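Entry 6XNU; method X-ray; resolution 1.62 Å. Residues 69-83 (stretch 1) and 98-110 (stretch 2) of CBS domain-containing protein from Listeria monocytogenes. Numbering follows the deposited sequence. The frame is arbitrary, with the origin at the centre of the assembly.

Stretch 1, residues 69-83: KLHGLISAAMITDAI
Stretch 2, residues 98-110: KVEDVMQTDFPVI

A short antiparallel bridge can fix the register of two segments while apolar side chains pack around it, and this CBS domain-containing protein offers a compact example. Stretch 1 runs as a strand from Leu70, broken in its extension at His71 (phi/psi -113/-27), then turns into a helix that begins at Ala76. Ser75, chi1 p, caps that helix, Ser75 OG accepting from Met78 N at 3.2 Å. Stretch 2 is mostly irregular, and the two together bury 658 Å².

Stretch 2 opens with a turn in which Lys98 N donates to Asp101 OD2 at 3.0 Å, and a weakly bonded helix follows from about Val99 to Val102. Met103 N reaches back to Val99 O at 2.9 Å. Val99 (chi1 m) brings Val99 CG1 to 3.8 Å from CD1 of Ile74, whose extended t,t side chain carries its end nearer to stretch 2 than its sideways CB would suggest.

Val102, also m, points toward stretch 1 and loses more area to it than any other residue of stretch 2. Val102 CG2 lies 3.6 Å from Ile74 CD1 and 4.2 Å from Ile79 CG1, while Val102 CG1 sits 3.6 Å from Ala82 CB. One branched side chain thereby touches both the strand and the segment after it, at a point where the CA atoms of Val102 and Met78 are 6.1 Å apart.

Beyond Val102 the chain extends, with phi/psi of -66/154 at Met103 and -81/125 at Gln104. Met103 (p,t,t) lays Met103 SD 3.8 Å from Gly72 CA. There is no room for a side chain on Gly72 in this arrangement: an ideal CB on Gly72 would lie 2.4 Å from Met103 SD, a clash.

Gln104 forms the single bridge, Gln104 CA lying 5.1 Å from Leu73 CA. Leu73 N donates to Gln104 O at 3.0 Å, and Gln104 N returns a bond to Leu73 O at 2.8 Å; N-H...O angles near 155° are good for both bonds. This reciprocal pair satisfies four polar backbone atoms beside an apolar contact. Met78 (m,t,t) places Met78 SD 3.8 Å from Gln104 N and Met78 CE 3.9 Å from Gln104 CB.

Thr105 and Asp106 direct their CB atoms away, and the chain returns with Phe107 (chi1 51°, chi2 86°), which points toward the strand. Phe107 CB meets Leu73 CD1 (m,t) at 3.7 Å and Phe107 CE1 meets Leu70 CD2 (t,p) at 3.5 Å. His71 O approaches the ring edge, 3.4 Å from Phe107 CE2, where the partly positive ring hydrogens favour an oxygen. Farther along, Val109 CG1 (chi1 m) adds a looser contact to Leu70 CD2 at 4.0 Å.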

# COMPACT_ATOMS: atom_id res chain seq x y z
N LYS A 69 12.88 15.82 11.23
CA LYS A 69 13.75 15.19 10.24
C LYS A 69 13.36 13.73 10.04
O LYS A 69 12.92 13.04 10.97
CB LYS A 69 15.22 15.28 10.67
CG LYS A 69 15.74 16.69 10.79
CD LYS A 69 17.15 16.69 11.37
CE LYS A 69 17.57 18.09 11.77
NZ LYS A 69 17.32 19.04 10.66
N LEU A 70 13.56 13.25 8.81
CA LEU A 70 13.09 11.93 8.39
C LEU A 70 14.12 10.86 8.74
O LEU A 70 15.25 10.90 8.25
CB LEU A 70 12.82 11.94 6.89
CG LEU A 70 12.41 10.60 6.27
CD1 LEU A 70 11.04 10.15 6.78
CD2 LEU A 70 12.39 10.73 4.77
N HIS A 71 13.71 9.87 9.54
CA HIS A 71 14.58 8.78 9.98
C HIS A 71 14.22 7.42 9.43
O HIS A 71 15.09 6.56 9.32
CB HIS A 71 14.58 8.67 11.51
CG HIS A 71 15.37 9.75 12.20
ND1 HIS A 71 16.56 9.51 12.85
CD2 HIS A 71 15.12 11.08 12.34
CE1 HIS A 71 17.02 10.64 13.35
NE2 HIS A 71 16.17 11.61 13.06
N GLY A 72 12.96 7.18 9.09
CA GLY A 72 12.60 5.83 8.68
C GLY A 72 11.19 5.79 8.14
O GLY A 72 10.47 6.79 8.10
N LEU A 73 10.81 4.59 7.71
CA LEU A 73 9.48 4.28 7.20
C LEU A 73 8.98 3.06 7.95
O LEU A 73 9.76 2.15 8.24
CB LEU A 73 9.51 4.00 5.70
CG LEU A 73 9.95 5.13 4.77
CD1 LEU A 73 10.15 4.61 3.35
CD2 LEU A 73 8.92 6.25 4.81
N ILE A 74 7.69 3.05 8.28
CA ILE A 74 7.13 1.95 9.06
C ILE A 74 5.77 1.56 8.49
O ILE A 74 5.00 2.40 8.00
CB ILE A 74 7.04 2.31 10.56
CG1 ILE A 74 6.77 1.06 11.41
CG2 ILE A 74 5.99 3.39 10.82
CD1 ILE A 74 6.90 1.34 12.92
N SER A 75 5.48 0.26 8.56
CA SER A 75 4.23 -0.30 8.08
C SER A 75 3.69 -1.29 9.11
O SER A 75 4.39 -1.73 10.02
CB SER A 75 4.41 -1.03 6.76
OG SER A 75 5.17 -2.21 6.96
N ALA A 76 2.42 -1.66 8.93
CA ALA A 76 1.83 -2.69 9.79
C ALA A 76 2.55 -4.02 9.66
O ALA A 76 2.67 -4.76 10.65
CB ALA A 76 0.35 -2.86 9.47
N ALA A 77 3.04 -4.36 8.46
CA ALA A 77 3.73 -5.64 8.29
C ALA A 77 5.03 -5.66 9.08
O ALA A 77 5.38 -6.68 9.68
CB ALA A 77 3.99 -5.92 6.82
N MET A 78 5.75 -4.54 9.10
CA MET A 78 6.99 -4.48 9.88
C MET A 78 6.71 -4.65 11.36
O MET A 78 7.45 -5.33 12.08
CB MET A 78 7.70 -3.15 9.64
CG MET A 78 8.15 -2.90 8.24
SD MET A 78 8.86 -1.23 8.16
CE MET A 78 8.59 -0.83 6.44
N ILE A 79 5.63 -4.02 11.83
CA ILE A 79 5.27 -4.10 13.24
C ILE A 79 4.85 -5.51 13.62
O ILE A 79 5.32 -6.08 14.62
CB ILE A 79 4.15 -3.08 13.54
CG1 ILE A 79 4.70 -1.65 13.46
CG2 ILE A 79 3.46 -3.39 14.85
CD1 ILE A 79 3.61 -0.60 13.42
N THR A 80 3.97 -6.12 12.82
CA THR A 80 3.43 -7.43 13.18
C THR A 80 4.49 -8.52 13.07
O THR A 80 4.51 -9.46 13.86
CB THR A 80 2.22 -7.76 12.31
OG1 THR A 80 1.26 -6.70 12.42
CG2 THR A 80 1.57 -9.06 12.78
N ASP A 81 5.38 -8.41 12.07
CA ASP A 81 6.47 -9.36 11.96
C ASP A 81 7.32 -9.37 13.23
O ASP A 81 7.74 -10.43 13.70
CB ASP A 81 7.33 -9.03 10.74
CG ASP A 81 8.61 -9.84 10.69
OD1 ASP A 81 8.60 -10.95 10.12
OD2 ASP A 81 9.63 -9.36 11.23
N ALA A 82 7.53 -8.19 13.82
CA ALA A 82 8.34 -8.09 15.03
C ALA A 82 7.74 -8.84 16.21
O ALA A 82 8.49 -9.21 17.12
CB ALA A 82 8.55 -6.62 15.39
N ILE A 83 6.43 -9.07 16.23
CA ILE A 83 5.77 -9.72 17.35
C ILE A 83 5.23 -11.10 16.97
O ILE A 83 4.36 -11.64 17.65
CB ILE A 83 4.66 -8.84 17.94
CG1 ILE A 83 3.59 -8.54 16.89
CG2 ILE A 83 5.24 -7.55 18.51
CD1 ILE A 83 2.28 -8.07 17.47
N LYS A 98 9.64 -0.02 20.29
CA LYS A 98 9.65 1.34 19.76
C LYS A 98 9.69 1.31 18.24
O LYS A 98 10.19 0.36 17.64
CB LYS A 98 10.86 2.13 20.26
CG LYS A 98 11.03 2.18 21.77
CD LYS A 98 9.72 2.56 22.43
CE LYS A 98 9.96 3.25 23.76
NZ LYS A 98 8.66 3.71 24.30
N VAL A 99 9.18 2.38 17.62
CA VAL A 99 9.12 2.40 16.15
C VAL A 99 10.52 2.26 15.55
O VAL A 99 10.70 1.61 14.51
CB VAL A 99 8.42 3.68 15.65
CG1 VAL A 99 6.93 3.63 15.97
CG2 VAL A 99 9.08 4.94 16.24
N GLU A 100 11.52 2.87 16.17
CA GLU A 100 12.85 2.81 15.58
C GLU A 100 13.42 1.40 15.62
O GLU A 100 14.36 1.10 14.87
CB GLU A 100 13.79 3.79 16.29
CG GLU A 100 13.94 3.51 17.77
CD GLU A 100 13.01 4.35 18.63
OE1 GLU A 100 11.91 4.73 18.16
OE2 GLU A 100 13.37 4.63 19.78
N ASP A 101 12.85 0.52 16.45
CA ASP A 101 13.29 -0.87 16.54
C ASP A 101 12.93 -1.66 15.29
O ASP A 101 13.63 -2.62 14.96
CB ASP A 101 12.66 -1.56 17.76
CG ASP A 101 13.13 -0.97 19.10
OD1 ASP A 101 14.24 -0.39 19.16
OD2 ASP A 101 12.38 -1.12 20.09
N VAL A 102 11.85 -1.29 14.59
CA VAL A 102 11.36 -2.08 13.47
C VAL A 102 11.32 -1.30 12.16
O VAL A 102 11.16 -1.92 11.10
CB VAL A 102 9.97 -2.68 13.76
CG1 VAL A 102 9.93 -3.29 15.15
CG2 VAL A 102 8.89 -1.63 13.61
N MET A 103 11.47 0.02 12.19
CA MET A 103 11.32 0.81 10.98
C MET A 103 12.41 0.49 9.96
O MET A 103 13.52 0.07 10.31
CB MET A 103 11.34 2.29 11.31
CG MET A 103 12.70 2.77 11.77
SD MET A 103 12.68 4.50 12.25
CE MET A 103 14.39 4.76 12.75
N GLN A 104 12.09 0.73 8.69
CA GLN A 104 13.05 0.60 7.60
C GLN A 104 13.90 1.87 7.54
O GLN A 104 13.36 2.98 7.46
CB GLN A 104 12.30 0.37 6.29
CG GLN A 104 13.02 0.78 5.02
CD GLN A 104 12.19 0.48 3.79
OE1 GLN A 104 11.66 -0.62 3.64
NE2 GLN A 104 12.05 1.46 2.90
N THR A 105 15.22 1.71 7.59
CA THR A 105 16.13 2.85 7.54
C THR A 105 16.79 3.00 6.18
O THR A 105 17.55 3.95 5.97
CB THR A 105 17.20 2.71 8.62
OG1 THR A 105 17.87 1.46 8.45
CG2 THR A 105 16.58 2.77 10.01
N ASP A 106 16.52 2.08 5.26
CA ASP A 106 17.08 2.06 3.91
C ASP A 106 15.99 2.54 2.95
O ASP A 106 15.17 1.75 2.48
CB ASP A 106 17.54 0.65 3.57
CG ASP A 106 16.47 -0.40 3.88
OD1 ASP A 106 16.09 -0.54 5.07
OD2 ASP A 106 15.99 -1.07 2.94
N PHE A 107 15.97 3.83 2.66
CA PHE A 107 14.94 4.37 1.78
C PHE A 107 15.51 5.50 0.92
O PHE A 107 16.43 6.20 1.35
CB PHE A 107 13.73 4.89 2.58
CG PHE A 107 14.11 5.84 3.68
CD1 PHE A 107 14.26 7.19 3.43
CD2 PHE A 107 14.32 5.37 4.97
CE1 PHE A 107 14.62 8.06 4.45
CE2 PHE A 107 14.68 6.24 5.99
CZ PHE A 107 14.83 7.58 5.73
N PRO A 108 14.97 5.69 -0.28
CA PRO A 108 15.40 6.83 -1.10
C PRO A 108 14.70 8.10 -0.66
O PRO A 108 13.65 8.07 -0.02
CB PRO A 108 14.97 6.42 -2.51
CG PRO A 108 13.73 5.60 -2.27
CD PRO A 108 13.94 4.89 -0.95
N VAL A 109 15.31 9.23 -1.01
CA VAL A 109 14.68 10.53 -0.78
C VAL A 109 14.87 11.40 -2.02
O VAL A 109 15.73 11.15 -2.86
CB VAL A 109 15.23 11.26 0.46
CG1 VAL A 109 14.98 10.45 1.74
CG2 VAL A 109 16.72 11.57 0.30
N ILE A 110 14.02 12.43 -2.10
CA ILE A 110 14.08 13.47 -3.12
C ILE A 110 14.45 14.76 -2.42
O ILE A 110 13.84 15.13 -1.41
CB ILE A 110 12.72 13.61 -3.84
CG1 ILE A 110 12.41 12.36 -4.68
CG2 ILE A 110 12.67 14.87 -4.68
CD1 ILE A 110 10.91 12.18 -4.98